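Glucokinase (Thermus thermophilus, PDB 3VOV) phosphorylates hexose sugars such as glucose, as a zinc-binding hexokinase of the ROK family. Local coordinates at residues T11-G16 against V27-P32; I61-P66 against V102-D107. One frame throughout, in Å; residues are numbered along the deposited sequence.

Contact 1 (T11-G16 against V27-P32); sequences TKIAAG and VVVPTP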
ATOM      1  N   THR B  11     -16.694  22.853  24.817  1.00 31.79           N
ATOM      2  CA  THR B  11     -16.852  22.972  26.272  1.00 32.33           C
ATOM      3  C   THR B  11     -16.830  24.440  26.718  1.00 30.82           C
ATOM      4  O   THR B  11     -17.698  24.879  27.488  1.00 31.18           O
ATOM      5  CB  THR B  11     -15.661  22.285  26.977  1.00 32.68           C
ATOM      6  OG1 THR B  11     -15.487  20.975  26.448  1.00 37.98           O
ATOM      7  CG2 THR B  11     -15.822  22.225  28.517  1.00 34.98           C
ATOM      8  N   LYS B  12     -15.816  25.172  26.240  1.00 28.18           N
ATOM      9  CA  LYS B  12     -15.488  26.533  26.694  1.00 27.10           C
ATOM     10  C   LYS B  12     -15.316  27.544  25.559  1.00 24.88           C
ATOM     11  O   LYS B  12     -14.880  27.210  24.450  1.00 23.89           O
ATOM     12  CB  LYS B  12     -14.175  26.500  27.484  1.00 27.29           C
ATOM     13  CG  LYS B  12     -14.240  25.643  28.773  1.00 32.02           C
ATOM     14  CD  LYS B  12     -15.137  26.342  29.810  1.00 37.17           C
ATOM     15  CE  LYS B  12     -15.127  25.678  31.200  1.00 42.13           C
ATOM     16  NZ  LYS B  12     -13.836  24.998  31.443  1.00 45.48           N
ATOM     17  N   ILE B  13     -15.643  28.793  25.864  1.00 23.07           N
ATOM     18  CA  ILE B  13     -15.264  29.933  25.035  1.00 21.46           C
ATOM     19  C   ILE B  13     -14.117  30.659  25.751  1.00 21.76           C
ATOM     20  O   ILE B  13     -14.230  30.965  26.941  1.00 20.36           O
ATOM     21  CB  ILE B  13     -16.448  30.929  24.930  1.00 21.43           C
ATOM     22  CG1 ILE B  13     -17.585  30.281  24.117  1.00 19.26           C
ATOM     23  CG2 ILE B  13     -15.961  32.302  24.418  1.00 18.53           C
ATOM     24  CD1 ILE B  13     -18.896  30.983  24.172  1.00 23.61           C
ATOM     25  N   ALA B  14     -13.031  30.935  25.016  1.00 20.86           N
ATOM     26  CA  ALA B  14     -11.960  31.799  25.486  1.00 20.66           C
ATOM     27  C   ALA B  14     -11.961  33.145  24.764  1.00 20.46           C
ATOM     28  O   ALA B  14     -12.245  33.227  23.542  1.00 19.10           O
ATOM     29  CB  ALA B  14     -10.603  31.098  25.325  1.00 21.41           C
ATOM     30  N   ALA B  15     -11.648  34.210  25.505  1.00 18.84           N
ATOM     31  CA  ALA B  15     -11.597  35.530  24.934  1.00 18.51           C
ATOM     32  C   ALA B  15     -10.398  36.319  25.477  1.00 19.54           C
ATOM     33  O   ALA B  15      -9.999  36.110  26.623  1.00 20.22           O
ATOM     34  CB  ALA B  15     -12.936  36.291  25.229  1.00 18.56           C
ATOM     35  N   GLY B  16      -9.827  37.206  24.679  1.00 18.77           N
ATOM     36  CA  GLY B  16      -8.829  38.107  25.245  1.00 19.83           C
ATOM     37  C   GLY B  16      -8.521  39.211  24.296  1.00 20.35           C
ATOM     38  O   GLY B  16      -8.588  39.001  23.082  1.00 19.63           O
ATOM     39  N   VAL B  27     -10.342  35.465  29.387  1.00 27.46           N
ATOM     40  CA  VAL B  27     -11.645  35.174  30.005  1.00 26.12           C
ATOM     41  C   VAL B  27     -12.033  33.835  29.502  1.00 26.51           C
ATOM     42  O   VAL B  27     -11.871  33.526  28.313  1.00 26.74           O
ATOM     43  CB  VAL B  27     -12.681  36.256  29.620  1.00 26.12           C
ATOM     44  CG1 VAL B  27     -14.166  35.802  29.898  1.00 25.55           C
ATOM     45  CG2 VAL B  27     -12.347  37.555  30.343  1.00 25.58           C
ATOM     46  N   VAL B  28     -12.498  32.981  30.393  1.00 26.48           N
ATOM     47  CA  VAL B  28     -12.975  31.674  29.948  1.00 27.46           C
ATOM     48  C   VAL B  28     -14.346  31.458  30.573  1.00 28.84           C
ATOM     49  O   VAL B  28     -14.521  31.731  31.777  1.00 28.19           O
ATOM     50  CB  VAL B  28     -11.955  30.533  30.263  1.00 27.72           C
ATOM     51  CG1 VAL B  28     -12.505  29.153  29.915  1.00 27.06           C
ATOM     52  CG2 VAL B  28     -10.580  30.805  29.569  1.00 27.51           C
ATOM     53  N   VAL B  29     -15.310  31.051  29.730  1.00 27.76           N
ATOM     54  CA  VAL B  29     -16.692  30.847  30.111  1.00 27.80           C
ATOM     55  C   VAL B  29     -17.189  29.556  29.453  1.00 28.33           C
ATOM     56  O   VAL B  29     -16.633  29.110  28.461  1.00 27.33           O
ATOM     57  CB  VAL B  29     -17.599  32.052  29.701  1.00 27.59           C
ATOM     58  CG1 VAL B  29     -17.168  33.348  30.462  1.00 28.57           C
ATOM     59  CG2 VAL B  29     -17.548  32.321  28.208  1.00 27.44           C
ATOM     60  N   PRO B  30     -18.235  28.938  30.017  1.00 29.14           N
ATOM     61  CA  PRO B  30     -18.750  27.701  29.386  1.00 29.01           C
ATOM     62  C   PRO B  30     -19.419  27.989  28.028  1.00 29.13           C
ATOM     63  O   PRO B  30     -19.999  29.065  27.846  1.00 27.85           O
ATOM     64  CB  PRO B  30     -19.779  27.181  30.418  1.00 29.74           C
ATOM     65  CG  PRO B  30     -19.363  27.877  31.753  1.00 29.83           C
ATOM     66  CD  PRO B  30     -18.964  29.268  31.262  1.00 28.90           C
ATOM     67  N   THR B  31     -19.354  27.043  27.091  1.00 28.63           N
ATOM     68  CA  THR B  31     -20.073  27.218  25.828  1.00 29.17           C
ATOM     69  C   THR B  31     -21.546  26.816  26.014  1.00 29.48           C
ATOM     70  O   THR B  31     -21.810  25.686  26.390  1.00 30.09           O
ATOM     71  CB  THR B  31     -19.463  26.344  24.716  1.00 28.86           C
ATOM     72  OG1 THR B  31     -18.062  26.622  24.594  1.00 27.33           O
ATOM     73  CG2 THR B  31     -20.178  26.571  23.392  1.00 29.08           C
ATOM     74  N   PRO B  32     -22.510  27.725  25.755  1.00 30.07           N
ATOM     75  CA  PRO B  32     -23.931  27.358  25.957  1.00 30.64           C
ATOM     76  C   PRO B  32     -24.414  26.121  25.218  1.00 31.18           C
ATOM     77  O   PRO B  32     -23.863  25.777  24.184  1.00 31.36           O
ATOM     78  CB  PRO B  32     -24.684  28.591  25.472  1.00 29.55           C
ATOM     79  CG  PRO B  32     -23.728  29.713  25.742  1.00 30.02           C
ATOM     80  CD  PRO B  32     -22.370  29.158  25.425  1.00 30.59           C
TER
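Ile13 and Val29 face each other at the middle of an antiparallel ladder and trade both of their backbone bonds: Ile13 N donates to Val29 O over 2.8 Å, and Val29 N returns a bond of 3.0 Å to Ile13 O. Ala15 and Val27 form the second such pair, with Ala15 N on Val27 O and Val27 N on Ala15 O. Three of these four carbonyls, those of Ile13, Val29 and Val27, also take CA-H...O contacts, Val28 CA approaching Ile13 O to 3.3 Å. Past the non-hydrogen-bonded pair of Lys12 and Pro30, a fifth bond follows: Thr31 N points nearly straight at Thr11 O (2.8 Å, 173° at the hydrogen), but comes from above the carbonyl plane, as the chain turns out of the strand. The hydroxyl of Thr31 stands close to the Lys12 backbone, with OG1 3.1 Å from Lys12 N at a poor angle, and its hydrogen bond goes instead to the carbonyl of Gly9. The closest apolar side-chain contact is on the Ile13 face. There, with CG1 of Val29 anti to its carbonyl carbon (chi1 -64°), Val29 CG2 stands between the backbone N and the carbonyl carbon and packs on Ile13 CB at 3.7 Å, and the far methyl of Ile13, CD1, reaches the ring of Pro32. On the exposed side the bent aliphatic chain of Lys12 passes across Val28, CD lying 3.9 Å from CG1. The two segments form a beta hairpin at one border of the N-terminal mixed sheet. Ala14 and Gly16 use their other backbone edge to bond Asp7 and Gly5 of strand 3-8, while helix 36-54 packs over the Ile13 face, with Ala42 and Leu43 against Ile13.

Contact 2 (I61-P66 against V102-D107); sequences IGLGTP and VFLEND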
ATOM      1  N   ILE B  61     -12.551  41.766  15.837  1.00 18.54           N
ATOM      2  CA  ILE B  61     -12.610  40.554  16.605  1.00 18.90           C
ATOM      3  C   ILE B  61     -12.166  39.400  15.696  1.00 19.52           C
ATOM      4  O   ILE B  61     -12.549  39.351  14.515  1.00 19.31           O
ATOM      5  CB  ILE B  61     -14.039  40.351  17.107  1.00 19.73           C
ATOM      6  CG1 ILE B  61     -14.393  41.466  18.119  1.00 21.09           C
ATOM      7  CG2 ILE B  61     -14.221  38.949  17.695  1.00 16.51           C
ATOM      8  CD1 ILE B  61     -15.713  41.249  18.812  1.00 24.06           C
ATOM      9  N   GLY B  62     -11.338  38.503  16.222  1.00 18.23           N
ATOM     10  CA  GLY B  62     -11.011  37.280  15.488  1.00 18.09           C
ATOM     11  C   GLY B  62     -11.655  36.133  16.227  1.00 17.53           C
ATOM     12  O   GLY B  62     -11.607  36.083  17.468  1.00 17.80           O
ATOM     13  N   LEU B  63     -12.310  35.258  15.471  1.00 17.49           N
ATOM     14  CA  LEU B  63     -13.053  34.120  16.032  1.00 16.72           C
ATOM     15  C   LEU B  63     -12.634  32.803  15.401  1.00 17.65           C
ATOM     16  O   LEU B  63     -12.825  32.579  14.167  1.00 16.64           O
ATOM     17  CB  LEU B  63     -14.562  34.319  15.826  1.00 17.70           C
ATOM     18  CG  LEU B  63     -15.450  33.094  16.190  1.00 17.11           C
ATOM     19  CD1 LEU B  63     -15.385  32.750  17.712  1.00 12.34           C
ATOM     20  CD2 LEU B  63     -16.930  33.413  15.800  1.00 17.73           C
ATOM     21  N   GLY B  64     -12.130  31.913  16.249  1.00 16.43           N
ATOM     22  CA  GLY B  64     -11.627  30.648  15.840  1.00 17.45           C
ATOM     23  C   GLY B  64     -12.635  29.610  16.233  1.00 20.03           C
ATOM     24  O   GLY B  64     -13.189  29.632  17.345  1.00 18.53           O
ATOM     25  N   THR B  65     -12.879  28.680  15.323  1.00 22.41           N
ATOM     26  CA  THR B  65     -13.943  27.698  15.535  1.00 26.59           C
ATOM     27  C   THR B  65     -13.483  26.332  15.012  1.00 28.36           C
ATOM     28  O   THR B  65     -12.780  26.277  14.036  1.00 27.37           O
ATOM     29  CB  THR B  65     -15.232  28.200  14.781  1.00 27.38           C
ATOM     30  OG1 THR B  65     -16.187  27.165  14.714  1.00 32.28           O
ATOM     31  CG2 THR B  65     -14.906  28.514  13.381  1.00 29.45           C
ATOM     32  N   PRO B  66     -13.910  25.227  15.637  1.00 32.78           N
ATOM     33  CA  PRO B  66     -13.441  23.948  15.160  1.00 36.11           C
ATOM     34  C   PRO B  66     -13.959  23.624  13.788  1.00 39.44           C
ATOM     35  O   PRO B  66     -13.209  23.067  12.989  1.00 41.45           O
ATOM     36  CB  PRO B  66     -14.054  22.947  16.148  1.00 37.01           C
ATOM     37  CG  PRO B  66     -14.438  23.777  17.332  1.00 35.82           C
ATOM     38  CD  PRO B  66     -14.848  25.068  16.758  1.00 33.58           C
ATOM     39  N   VAL B 102     -15.654  41.218  12.261  1.00 21.23           N
ATOM     40  CA  VAL B 102     -15.330  39.902  12.778  1.00 19.90           C
ATOM     41  C   VAL B 102     -14.638  39.121  11.652  1.00 20.75           C
ATOM     42  O   VAL B 102     -15.121  39.120  10.504  1.00 20.24           O
ATOM     43  CB  VAL B 102     -16.616  39.162  13.217  1.00 19.66           C
ATOM     44  CG1 VAL B 102     -16.317  37.699  13.516  1.00 20.15           C
ATOM     45  CG2 VAL B 102     -17.248  39.830  14.430  1.00 19.51           C
ATOM     46  N   PHE B 103     -13.523  38.464  11.993  1.00 19.71           N
ATOM     47  CA  PHE B 103     -12.762  37.639  11.063  1.00 20.69           C
ATOM     48  C   PHE B 103     -12.733  36.192  11.575  1.00 21.11           C
ATOM     49  O   PHE B 103     -12.260  35.919  12.676  1.00 21.42           O
ATOM     50  CB  PHE B 103     -11.334  38.218  10.900  1.00 21.05           C
ATOM     51  CG  PHE B 103     -11.307  39.624  10.317  1.00 22.40           C
ATOM     52  CD1 PHE B 103     -11.398  39.813   8.942  1.00 25.41           C
ATOM     53  CD2 PHE B 103     -11.223  40.745  11.153  1.00 22.99           C
ATOM     54  CE1 PHE B 103     -11.386  41.109   8.391  1.00 27.72           C
ATOM     55  CE2 PHE B 103     -11.212  42.056  10.625  1.00 24.29           C
ATOM     56  CZ  PHE B 103     -11.282  42.238   9.236  1.00 26.80           C
ATOM     57  N   LEU B 104     -13.276  35.271  10.782  1.00 20.77           N
ATOM     58  CA  LEU B 104     -13.399  33.871  11.162  1.00 21.03           C
ATOM     59  C   LEU B 104     -12.158  33.083  10.752  1.00 20.27           C
ATOM     60  O   LEU B 104     -11.559  33.360   9.718  1.00 18.95           O
ATOM     61  CB  LEU B 104     -14.535  33.247  10.367  1.00 22.36           C
ATOM     62  CG  LEU B 104     -15.951  33.752  10.559  1.00 27.40           C
ATOM     63  CD1 LEU B 104     -16.889  32.678   9.981  1.00 31.01           C
ATOM     64  CD2 LEU B 104     -16.266  33.988  12.014  1.00 30.43           C
ATOM     65  N   GLU B 105     -11.812  32.066  11.525  1.00 18.29           N
ATOM     66  CA  GLU B 105     -10.719  31.212  11.124  1.00 18.10           C
ATOM     67  C   GLU B 105     -10.963  29.820  11.699  1.00 18.20           C
ATOM     68  O   GLU B 105     -11.577  29.668  12.759  1.00 17.84           O
ATOM     69  CB  GLU B 105      -9.385  31.797  11.587  1.00 18.12           C
ATOM     70  CG  GLU B 105      -8.105  30.997  11.121  1.00 17.75           C
ATOM     71  CD  GLU B 105      -8.046  30.820   9.621  1.00 17.90           C
ATOM     72  OE1 GLU B 105      -8.685  29.865   9.087  1.00 18.48           O
ATOM     73  OE2 GLU B 105      -7.346  31.625   8.972  1.00 19.95           O
ATOM     74  N   ASN B 106     -10.543  28.810  10.957  1.00 19.70           N
ATOM     75  CA  ASN B 106     -10.583  27.428  11.427  1.00 20.00           C
ATOM     76  C   ASN B 106      -9.580  27.294  12.595  1.00 19.31           C
ATOM     77  O   ASN B 106      -8.499  27.896  12.571  1.00 17.12           O
ATOM     78  CB  ASN B 106     -10.237  26.527  10.232  1.00 21.79           C
ATOM     79  CG  ASN B 106      -9.612  25.243  10.643  1.00 27.25           C
ATOM     80  OD1 ASN B 106     -10.299  24.343  11.155  1.00 37.00           O
ATOM     81  ND2 ASN B 106      -8.320  25.112  10.412  1.00 29.98           N
ATOM     82  N   ASP B 107      -9.925  26.508  13.609  1.00 18.58           N
ATOM     83  CA  ASP B 107      -9.093  26.404  14.815  1.00 17.68           C
ATOM     84  C   ASP B 107      -7.675  25.902  14.578  1.00 17.48           C
ATOM     85  O   ASP B 107      -6.748  26.394  15.203  1.00 15.38           O
ATOM     86  CB  ASP B 107      -9.777  25.570  15.889  1.00 18.46           C
ATOM     87  CG  ASP B 107     -10.043  24.117  15.447  1.00 20.01           C
ATOM     88  OD1 ASP B 107      -9.990  23.742  14.263  1.00 24.30           O
ATOM     89  OD2 ASP B 107     -10.242  23.336  16.344  1.00 25.10           O
TER
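Leu63 and Leu104 lie side by side and point the same way, their CD2 methyls meeting at 3.9 Å. They get there by different torsions: CG of Leu63 is anti to its backbone N (chi1 172°), whereas CG of Leu104 is anti to its carbonyl carbon (chi1 -63°), and Leu104 CD2 also comes within 4.2 Å of Leu63 CB. On the same face Ile61 CB rests 4.2 Å from Val102 CG2, and helix 90-98 closes over this apolar row. The other face is different in kind, because Gly62 and Gly64 present no side chains beside Phe103 and Glu105. The Phe103 ring lies at a slant to Ile61 O, CD2 3.9 Å away, and spreads onto helix 284-299. These are neighbouring parallel strands of the N-terminal sheet in the actin-like ATPase fold to which ROK kinases belong, with 102-106 outermost within the chain and 61-65 flanked on its far edge by strand 3-8. Their backbones are joined by the staggered bonds of a parallel ladder, from Phe103 N on Ile61 O to Asp107 N on Thr65 O. Glu105 turns its carboxylate away from strand 61-65: OE1 accepts the N-H of Asn106 at 2.8 Å through its anti lone pair and also accepts a hydrogen bond from Asn109 ND2, while OE2 forms a salt bridge with Arg148. At the C-terminal ends, where Asn106 is the N-cap of helix 107-118, Asp107 CG sits between its own N and carbonyl carbon (chi1 62°), laying the carboxylate against Pro66, with CG 3.4 Å from Pro66 CA.

In the fold
Contacts 1 and 2 lie in the same five-stranded sheet, on opposite sides of strand 3-8, which bonds to both 12-18 and 61-65; their centres are 14 Å apart and they do not touch. Contact 1 is the more superficial, an antiparallel hairpin of neighbours in sequence, with an apolar face under helix 36-54 and exposed residues on the other. Contact 2 is buried and parallel, joining strands far apart in the chain, with helices 90-98 and 284-299 against its two faces. Side-chain polarity is slight in contact 1, where Thr31 bonds Gly9, whereas contact 2 includes a buried glutamate paired with Arg148.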